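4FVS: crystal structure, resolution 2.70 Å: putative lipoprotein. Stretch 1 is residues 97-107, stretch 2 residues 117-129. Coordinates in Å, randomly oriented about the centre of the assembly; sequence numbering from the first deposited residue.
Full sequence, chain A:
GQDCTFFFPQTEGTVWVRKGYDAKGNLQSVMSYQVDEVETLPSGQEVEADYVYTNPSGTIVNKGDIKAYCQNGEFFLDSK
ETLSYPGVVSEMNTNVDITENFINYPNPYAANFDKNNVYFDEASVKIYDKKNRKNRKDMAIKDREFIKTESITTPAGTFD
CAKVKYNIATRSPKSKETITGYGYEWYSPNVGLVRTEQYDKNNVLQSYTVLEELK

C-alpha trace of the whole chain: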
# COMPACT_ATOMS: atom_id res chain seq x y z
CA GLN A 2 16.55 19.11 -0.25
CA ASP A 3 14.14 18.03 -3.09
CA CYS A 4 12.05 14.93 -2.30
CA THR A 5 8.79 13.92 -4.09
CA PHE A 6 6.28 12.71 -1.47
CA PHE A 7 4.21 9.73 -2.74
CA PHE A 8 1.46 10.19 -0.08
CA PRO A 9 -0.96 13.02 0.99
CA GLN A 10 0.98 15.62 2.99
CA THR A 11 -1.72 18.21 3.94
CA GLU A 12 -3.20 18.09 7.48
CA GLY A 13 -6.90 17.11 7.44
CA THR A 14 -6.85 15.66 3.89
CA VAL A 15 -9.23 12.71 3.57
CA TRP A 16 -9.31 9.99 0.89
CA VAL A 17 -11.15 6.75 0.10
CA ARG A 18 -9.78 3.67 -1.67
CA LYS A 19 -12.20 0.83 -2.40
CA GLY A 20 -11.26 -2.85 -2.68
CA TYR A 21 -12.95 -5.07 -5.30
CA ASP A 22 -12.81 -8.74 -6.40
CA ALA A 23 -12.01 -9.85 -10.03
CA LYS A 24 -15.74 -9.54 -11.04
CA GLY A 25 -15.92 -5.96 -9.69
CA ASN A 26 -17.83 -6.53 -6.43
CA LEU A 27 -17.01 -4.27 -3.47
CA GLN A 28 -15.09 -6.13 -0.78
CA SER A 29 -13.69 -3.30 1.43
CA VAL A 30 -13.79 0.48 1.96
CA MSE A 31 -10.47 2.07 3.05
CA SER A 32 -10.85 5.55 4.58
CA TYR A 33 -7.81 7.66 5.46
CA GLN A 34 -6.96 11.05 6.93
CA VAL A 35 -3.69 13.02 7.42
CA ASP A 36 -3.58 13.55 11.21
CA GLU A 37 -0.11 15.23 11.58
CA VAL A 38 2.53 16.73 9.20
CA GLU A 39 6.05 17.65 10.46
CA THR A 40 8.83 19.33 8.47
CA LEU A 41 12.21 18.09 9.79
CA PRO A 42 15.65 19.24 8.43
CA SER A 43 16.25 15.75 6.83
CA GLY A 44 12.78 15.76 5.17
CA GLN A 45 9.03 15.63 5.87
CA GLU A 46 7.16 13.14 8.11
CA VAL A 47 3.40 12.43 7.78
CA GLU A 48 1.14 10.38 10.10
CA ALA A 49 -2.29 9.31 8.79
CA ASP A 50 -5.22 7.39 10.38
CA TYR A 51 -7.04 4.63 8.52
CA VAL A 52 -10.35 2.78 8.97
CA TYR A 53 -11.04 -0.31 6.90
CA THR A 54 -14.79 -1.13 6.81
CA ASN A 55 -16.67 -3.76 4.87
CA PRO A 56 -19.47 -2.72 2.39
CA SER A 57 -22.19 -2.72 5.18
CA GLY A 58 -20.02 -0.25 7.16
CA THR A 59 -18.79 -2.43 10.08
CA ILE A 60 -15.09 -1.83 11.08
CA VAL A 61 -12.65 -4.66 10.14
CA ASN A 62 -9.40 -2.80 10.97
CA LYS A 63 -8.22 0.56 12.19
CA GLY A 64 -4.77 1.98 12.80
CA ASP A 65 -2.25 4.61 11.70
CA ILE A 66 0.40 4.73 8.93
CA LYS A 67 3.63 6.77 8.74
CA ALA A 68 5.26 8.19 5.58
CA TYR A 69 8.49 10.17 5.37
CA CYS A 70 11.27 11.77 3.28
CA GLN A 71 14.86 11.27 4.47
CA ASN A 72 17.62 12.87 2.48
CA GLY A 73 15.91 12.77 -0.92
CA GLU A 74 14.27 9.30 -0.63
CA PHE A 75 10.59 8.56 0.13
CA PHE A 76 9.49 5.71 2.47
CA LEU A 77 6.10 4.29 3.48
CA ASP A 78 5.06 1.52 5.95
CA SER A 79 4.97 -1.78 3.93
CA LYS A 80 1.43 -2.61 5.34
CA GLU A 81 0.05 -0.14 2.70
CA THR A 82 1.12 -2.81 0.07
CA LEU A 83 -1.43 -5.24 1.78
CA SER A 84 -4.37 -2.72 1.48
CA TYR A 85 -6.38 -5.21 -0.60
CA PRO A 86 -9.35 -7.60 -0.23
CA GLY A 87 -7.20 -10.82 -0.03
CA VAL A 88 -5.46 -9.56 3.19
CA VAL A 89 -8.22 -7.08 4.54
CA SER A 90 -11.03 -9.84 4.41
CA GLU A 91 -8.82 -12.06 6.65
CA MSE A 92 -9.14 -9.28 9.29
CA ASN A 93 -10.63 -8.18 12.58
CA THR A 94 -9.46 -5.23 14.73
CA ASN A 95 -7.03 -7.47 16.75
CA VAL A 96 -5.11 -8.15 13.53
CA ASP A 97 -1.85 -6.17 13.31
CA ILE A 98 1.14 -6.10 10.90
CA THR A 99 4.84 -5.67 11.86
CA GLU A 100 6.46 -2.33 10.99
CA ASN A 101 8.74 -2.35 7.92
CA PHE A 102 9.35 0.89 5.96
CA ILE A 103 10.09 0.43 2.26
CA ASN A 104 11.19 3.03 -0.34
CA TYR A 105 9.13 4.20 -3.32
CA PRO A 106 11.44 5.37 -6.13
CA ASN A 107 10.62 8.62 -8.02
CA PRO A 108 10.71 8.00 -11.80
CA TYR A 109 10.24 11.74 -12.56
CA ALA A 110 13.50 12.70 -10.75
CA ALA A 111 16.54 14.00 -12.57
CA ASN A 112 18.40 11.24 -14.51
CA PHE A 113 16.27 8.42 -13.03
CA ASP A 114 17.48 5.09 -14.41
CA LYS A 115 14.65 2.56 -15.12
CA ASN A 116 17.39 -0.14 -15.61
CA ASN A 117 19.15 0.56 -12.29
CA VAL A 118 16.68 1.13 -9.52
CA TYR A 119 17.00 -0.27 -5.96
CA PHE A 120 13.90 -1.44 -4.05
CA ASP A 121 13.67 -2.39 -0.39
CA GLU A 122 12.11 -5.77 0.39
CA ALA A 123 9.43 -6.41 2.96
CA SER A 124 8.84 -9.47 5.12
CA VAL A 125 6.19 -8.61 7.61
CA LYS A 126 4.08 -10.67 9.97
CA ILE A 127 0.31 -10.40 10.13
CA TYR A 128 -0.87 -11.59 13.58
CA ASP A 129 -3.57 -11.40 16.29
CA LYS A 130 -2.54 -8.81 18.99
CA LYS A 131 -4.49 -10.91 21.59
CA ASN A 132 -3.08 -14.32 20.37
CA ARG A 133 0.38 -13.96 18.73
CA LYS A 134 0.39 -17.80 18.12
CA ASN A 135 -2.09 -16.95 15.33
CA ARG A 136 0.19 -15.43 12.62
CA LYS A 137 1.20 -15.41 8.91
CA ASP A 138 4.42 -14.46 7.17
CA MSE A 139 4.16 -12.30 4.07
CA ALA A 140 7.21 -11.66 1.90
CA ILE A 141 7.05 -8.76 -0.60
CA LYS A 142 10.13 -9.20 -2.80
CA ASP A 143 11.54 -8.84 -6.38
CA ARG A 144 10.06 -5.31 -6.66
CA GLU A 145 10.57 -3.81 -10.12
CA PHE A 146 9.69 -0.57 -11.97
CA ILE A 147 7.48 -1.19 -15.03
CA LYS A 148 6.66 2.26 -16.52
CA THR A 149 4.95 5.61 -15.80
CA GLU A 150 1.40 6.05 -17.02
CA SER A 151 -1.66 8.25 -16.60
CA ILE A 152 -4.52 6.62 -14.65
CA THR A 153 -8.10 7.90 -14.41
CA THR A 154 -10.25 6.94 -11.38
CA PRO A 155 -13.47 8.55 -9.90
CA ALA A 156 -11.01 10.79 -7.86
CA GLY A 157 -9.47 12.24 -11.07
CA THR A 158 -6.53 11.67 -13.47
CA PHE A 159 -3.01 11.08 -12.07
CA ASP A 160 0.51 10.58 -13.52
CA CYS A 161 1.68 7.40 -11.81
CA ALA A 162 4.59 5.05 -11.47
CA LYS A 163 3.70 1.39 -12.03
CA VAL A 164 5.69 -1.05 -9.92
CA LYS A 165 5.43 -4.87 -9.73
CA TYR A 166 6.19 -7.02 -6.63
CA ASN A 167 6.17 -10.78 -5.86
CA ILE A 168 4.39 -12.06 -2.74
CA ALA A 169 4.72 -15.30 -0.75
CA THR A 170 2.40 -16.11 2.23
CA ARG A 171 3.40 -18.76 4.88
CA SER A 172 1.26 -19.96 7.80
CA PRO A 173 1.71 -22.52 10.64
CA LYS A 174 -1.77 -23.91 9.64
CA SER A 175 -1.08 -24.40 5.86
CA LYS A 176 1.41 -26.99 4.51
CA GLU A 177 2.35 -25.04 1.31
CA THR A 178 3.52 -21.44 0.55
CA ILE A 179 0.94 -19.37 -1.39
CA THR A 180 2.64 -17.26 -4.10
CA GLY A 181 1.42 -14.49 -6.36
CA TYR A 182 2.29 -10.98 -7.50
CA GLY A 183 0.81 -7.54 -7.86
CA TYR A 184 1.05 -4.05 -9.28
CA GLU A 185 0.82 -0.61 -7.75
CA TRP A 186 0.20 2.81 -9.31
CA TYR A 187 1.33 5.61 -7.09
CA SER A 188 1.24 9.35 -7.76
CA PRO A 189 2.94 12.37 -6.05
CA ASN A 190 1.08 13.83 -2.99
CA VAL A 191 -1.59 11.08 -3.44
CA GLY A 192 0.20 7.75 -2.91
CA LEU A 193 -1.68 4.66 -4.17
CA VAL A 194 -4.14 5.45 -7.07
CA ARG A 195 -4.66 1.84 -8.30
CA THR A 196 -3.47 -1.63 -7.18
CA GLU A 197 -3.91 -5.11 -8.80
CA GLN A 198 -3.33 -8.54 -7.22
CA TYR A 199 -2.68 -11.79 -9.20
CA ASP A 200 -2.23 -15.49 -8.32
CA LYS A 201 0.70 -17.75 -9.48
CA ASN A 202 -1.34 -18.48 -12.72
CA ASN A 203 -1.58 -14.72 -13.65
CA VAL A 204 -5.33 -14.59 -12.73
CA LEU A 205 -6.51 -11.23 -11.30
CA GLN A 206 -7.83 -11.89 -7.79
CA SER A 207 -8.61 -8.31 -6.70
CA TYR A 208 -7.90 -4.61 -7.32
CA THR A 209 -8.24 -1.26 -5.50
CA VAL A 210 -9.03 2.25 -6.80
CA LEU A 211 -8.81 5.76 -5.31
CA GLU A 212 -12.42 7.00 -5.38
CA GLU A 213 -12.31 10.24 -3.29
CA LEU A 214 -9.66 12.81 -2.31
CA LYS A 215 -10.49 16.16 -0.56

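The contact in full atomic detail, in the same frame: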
# COMPACT_ATOMS: atom_id res chain seq x y z
N ASP A 97 -2.87 -7.19 13.51
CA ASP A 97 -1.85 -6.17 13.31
C ASP A 97 -0.78 -6.68 12.34
O ASP A 97 -0.74 -7.88 12.03
CB ASP A 97 -1.22 -5.72 14.65
CG ASP A 97 -0.91 -4.22 14.70
OD1 ASP A 97 -0.64 -3.62 13.63
OD2 ASP A 97 -0.95 -3.65 15.81
N ILE A 98 0.05 -5.77 11.82
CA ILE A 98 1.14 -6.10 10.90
C ILE A 98 2.39 -5.42 11.45
O ILE A 98 2.33 -4.30 11.97
CB ILE A 98 0.82 -5.70 9.43
CG1 ILE A 98 -0.39 -6.51 8.90
CG2 ILE A 98 2.00 -5.95 8.53
CD1 ILE A 98 -0.96 -6.12 7.54
N THR A 99 3.53 -6.15 11.39
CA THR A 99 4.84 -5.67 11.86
C THR A 99 5.27 -4.48 10.99
O THR A 99 4.97 -4.42 9.80
CB THR A 99 5.87 -6.79 11.84
OG1 THR A 99 5.89 -7.39 10.55
CG2 THR A 99 5.59 -7.86 12.87
N GLU A 100 5.95 -3.53 11.63
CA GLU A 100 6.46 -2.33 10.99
C GLU A 100 7.67 -2.66 10.13
O GLU A 100 8.59 -3.32 10.60
CB GLU A 100 6.81 -1.28 12.05
CG GLU A 100 7.42 -0.00 11.49
CD GLU A 100 8.35 0.70 12.45
OE1 GLU A 100 7.85 1.56 13.22
OE2 GLU A 100 9.57 0.40 12.45
N ASN A 101 7.64 -2.23 8.87
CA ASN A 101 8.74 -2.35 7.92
C ASN A 101 8.54 -1.24 6.89
O ASN A 101 7.53 -1.23 6.20
CB ASN A 101 8.84 -3.76 7.27
CG ASN A 101 10.19 -4.11 6.62
OD1 ASN A 101 10.93 -3.26 6.15
ND2 ASN A 101 10.53 -5.39 6.57
N PHE A 102 9.43 -0.24 6.89
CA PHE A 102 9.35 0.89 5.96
C PHE A 102 10.13 0.57 4.71
O PHE A 102 11.29 0.17 4.78
CB PHE A 102 9.86 2.17 6.60
CG PHE A 102 8.93 2.77 7.64
CD1 PHE A 102 7.83 3.53 7.26
CD2 PHE A 102 9.16 2.60 9.00
CE1 PHE A 102 6.99 4.10 8.22
CE2 PHE A 102 8.32 3.17 9.95
CZ PHE A 102 7.25 3.92 9.56
N ILE A 103 9.48 0.69 3.56
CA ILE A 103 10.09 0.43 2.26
C ILE A 103 10.07 1.70 1.39
O ILE A 103 9.14 2.50 1.49
CB ILE A 103 9.42 -0.75 1.53
CG1 ILE A 103 7.88 -0.53 1.38
CG2 ILE A 103 9.76 -2.07 2.25
CD1 ILE A 103 7.11 -1.50 0.42
N ASN A 104 11.10 1.87 0.55
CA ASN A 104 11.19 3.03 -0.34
C ASN A 104 10.27 2.89 -1.53
O ASN A 104 9.92 1.77 -1.94
CB ASN A 104 12.62 3.23 -0.84
CG ASN A 104 13.10 2.21 -1.84
OD1 ASN A 104 12.82 1.03 -1.76
ND2 ASN A 104 13.86 2.65 -2.82
N TYR A 105 9.90 4.06 -2.11
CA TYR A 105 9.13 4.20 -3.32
C TYR A 105 9.93 5.11 -4.22
O TYR A 105 10.03 6.32 -3.98
CB TYR A 105 7.69 4.69 -3.04
CG TYR A 105 6.79 3.58 -2.54
CD1 TYR A 105 6.80 3.19 -1.20
CD2 TYR A 105 5.94 2.90 -3.40
CE1 TYR A 105 6.01 2.15 -0.74
CE2 TYR A 105 5.14 1.84 -2.95
CZ TYR A 105 5.18 1.47 -1.62
OH TYR A 105 4.37 0.46 -1.15
N PRO A 106 10.62 4.54 -5.23
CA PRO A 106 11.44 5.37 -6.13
C PRO A 106 10.60 6.37 -6.93
O PRO A 106 9.43 6.14 -7.19
CB PRO A 106 12.10 4.33 -7.05
CG PRO A 106 12.00 3.04 -6.32
CD PRO A 106 10.68 3.12 -5.62
N ASN A 107 11.20 7.52 -7.25
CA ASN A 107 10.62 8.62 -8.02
C ASN A 107 11.12 8.54 -9.46
O ASN A 107 12.28 8.87 -9.74
CB ASN A 107 10.98 9.96 -7.37
CG ASN A 107 10.56 11.21 -8.12
OD1 ASN A 107 9.65 11.20 -8.97
ND2 ASN A 107 11.17 12.33 -7.75
N ASN A 117 18.35 0.66 -13.51
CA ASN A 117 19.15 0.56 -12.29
C ASN A 117 18.40 1.26 -11.16
O ASN A 117 18.63 2.44 -10.85
CB ASN A 117 20.55 1.14 -12.49
CG ASN A 117 21.43 1.12 -11.26
OD1 ASN A 117 21.30 0.28 -10.36
ND2 ASN A 117 22.35 2.06 -11.19
N VAL A 118 17.46 0.53 -10.58
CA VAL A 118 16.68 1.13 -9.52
C VAL A 118 16.55 0.09 -8.40
O VAL A 118 16.10 -1.05 -8.62
CB VAL A 118 15.35 1.73 -10.03
CG1 VAL A 118 14.52 0.74 -10.85
CG2 VAL A 118 14.54 2.34 -8.90
N TYR A 119 17.01 0.52 -7.20
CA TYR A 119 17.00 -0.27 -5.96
C TYR A 119 15.65 -0.18 -5.25
O TYR A 119 15.11 0.91 -5.07
CB TYR A 119 18.13 0.15 -4.99
CG TYR A 119 18.17 -0.69 -3.72
CD1 TYR A 119 18.85 -1.91 -3.68
CD2 TYR A 119 17.49 -0.28 -2.57
CE1 TYR A 119 18.84 -2.71 -2.53
CE2 TYR A 119 17.48 -1.07 -1.42
CZ TYR A 119 18.16 -2.28 -1.40
OH TYR A 119 18.13 -3.04 -0.26
N PHE A 120 15.15 -1.33 -4.80
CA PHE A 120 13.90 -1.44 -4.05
C PHE A 120 14.11 -2.20 -2.77
O PHE A 120 14.69 -3.28 -2.80
CB PHE A 120 12.81 -2.16 -4.85
CG PHE A 120 12.21 -1.45 -6.02
CD1 PHE A 120 12.76 -1.58 -7.29
CD2 PHE A 120 11.03 -0.72 -5.89
CE1 PHE A 120 12.18 -0.96 -8.39
CE2 PHE A 120 10.44 -0.11 -7.00
CZ PHE A 120 11.03 -0.21 -8.24
N ASP A 121 13.61 -1.68 -1.65
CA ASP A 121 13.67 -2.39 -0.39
C ASP A 121 12.73 -3.57 -0.42
O ASP A 121 11.70 -3.48 -1.07
CB ASP A 121 13.24 -1.45 0.76
CG ASP A 121 14.17 -0.31 1.08
OD1 ASP A 121 15.41 -0.53 1.07
OD2 ASP A 121 13.68 0.74 1.48
N GLU A 122 13.04 -4.65 0.27
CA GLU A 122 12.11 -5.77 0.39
C GLU A 122 11.35 -5.66 1.70
O GLU A 122 11.83 -5.06 2.67
CB GLU A 122 12.81 -7.12 0.32
CG GLU A 122 13.25 -7.48 -1.08
CD GLU A 122 13.87 -8.85 -1.22
OE1 GLU A 122 14.22 -9.48 -0.19
OE2 GLU A 122 14.00 -9.29 -2.38
N ALA A 123 10.23 -6.35 1.76
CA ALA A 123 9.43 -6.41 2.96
C ALA A 123 9.14 -7.86 3.33
O ALA A 123 8.87 -8.69 2.46
CB ALA A 123 8.13 -5.65 2.75
N SER A 124 9.24 -8.18 4.59
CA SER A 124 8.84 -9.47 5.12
C SER A 124 8.26 -9.19 6.47
O SER A 124 8.97 -9.02 7.47
CB SER A 124 9.95 -10.51 5.13
OG SER A 124 9.48 -11.77 5.61
N VAL A 125 6.95 -8.97 6.44
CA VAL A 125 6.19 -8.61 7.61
C VAL A 125 5.55 -9.85 8.24
O VAL A 125 5.72 -10.97 7.76
CB VAL A 125 5.13 -7.53 7.25
CG1 VAL A 125 5.80 -6.29 6.69
CG2 VAL A 125 4.04 -8.07 6.32
N LYS A 126 4.85 -9.64 9.33
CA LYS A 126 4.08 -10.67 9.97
C LYS A 126 2.71 -10.12 10.31
O LYS A 126 2.57 -9.06 10.93
CB LYS A 126 4.79 -11.22 11.18
CG LYS A 126 4.42 -12.67 11.42
CD LYS A 126 5.10 -13.26 12.58
CE LYS A 126 6.59 -13.34 12.38
NZ LYS A 126 7.06 -14.45 11.52
N ILE A 127 1.68 -10.79 9.81
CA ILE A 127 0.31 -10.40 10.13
C ILE A 127 -0.13 -11.36 11.26
O ILE A 127 0.06 -12.57 11.15
CB ILE A 127 -0.59 -10.37 8.88
CG1 ILE A 127 -2.02 -10.04 9.23
CG2 ILE A 127 -0.47 -11.64 8.03
CD1 ILE A 127 -2.80 -9.48 8.03
N TYR A 128 -0.56 -10.80 12.39
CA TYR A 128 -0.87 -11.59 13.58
C TYR A 128 -2.02 -11.01 14.38
O TYR A 128 -2.36 -9.85 14.19
CB TYR A 128 0.40 -11.65 14.49
CG TYR A 128 0.86 -10.30 15.02
CD1 TYR A 128 1.68 -9.47 14.26
CD2 TYR A 128 0.45 -9.84 16.27
CE1 TYR A 128 2.06 -8.21 14.72
CE2 TYR A 128 0.84 -8.58 16.74
CZ TYR A 128 1.64 -7.76 15.96
OH TYR A 128 2.02 -6.52 16.43
N ASP A 129 -2.53 -11.79 15.35
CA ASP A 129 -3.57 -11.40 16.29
C ASP A 129 -2.89 -10.84 17.54
O ASP A 129 -2.19 -11.57 18.23
CB ASP A 129 -4.46 -12.64 16.58
CG ASP A 129 -5.65 -12.51 17.54
OD1 ASP A 129 -5.70 -11.51 18.30
OD2 ASP A 129 -6.49 -13.44 17.58

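The two stretches run antiparallel, their end-to-end directions 176° apart, and bury 856 Å² between them. True sheet pairing is confined to one end. There Asp-97 and Tyr-128 form a hydrogen-bonded pair, Asp-97 N donating to Tyr-128 O (2.8 Å) and Tyr-128 N to Asp-97 O (2.9 Å), both nearly linear. Ile-98 and Ile-127 follow as the non-hydrogen-bonded pair; their backbones lie close enough for CA-H...O contacts, Ile-98 CA to Lys-126 O and Ile-127 CA to Asp-97 O, each 3.3 Å.

Beyond this pair, side chains take over part of the backbone's role. Thr-99 N still donates to Lys-126 O (3.1 Å), but the return bond, from Lys-126 N, goes to Thr-99 OG1 (2.8 Å) rather than to a carbonyl. Threonine's short hydroxyl suits this place, since it reaches the neighbouring backbone directly. Further along, Asn-104 and Asp-121 exchange a reciprocal pair: Asn-104 N donates to Asp-121 OD2 (3.0 Å), and Asp-121 N to Asn-104 OD1 (2.8 Å). The asparagine amide, carrying both an acceptor and a donor, also sends ND2 to Tyr-119 O (3.1 Å), so one side chain serves two backbone groups of the loop.

Apolar contacts accompany these polar links along the contact, and Pro-106 with Val-118 extends them past the last one. Ile-98 and Ile-127 project from the same sheet face, and Ile-98 CD1 meets Ile-127 CD1 (3.9 Å), while Ile-98 CG2 packs on Val-125 CG2 (3.7 Å). Ile-103 CG2 rests against Ala-123 CB (4.0 Å), the small methyl making a modest contact. Pro-106 CB touches Val-118 CG2 (3.7 Å).

Two aromatic rings receive aliphatic carbons. Pro-106 CG lies over one face of Phe-120, 4.0 Å from the ring centroid, where the compact, aliphatic proline ring can lie against the pi cloud. Asp-97 CB makes an off-centre CH-pi contact with Tyr-128, 4.2 Å from its centroid.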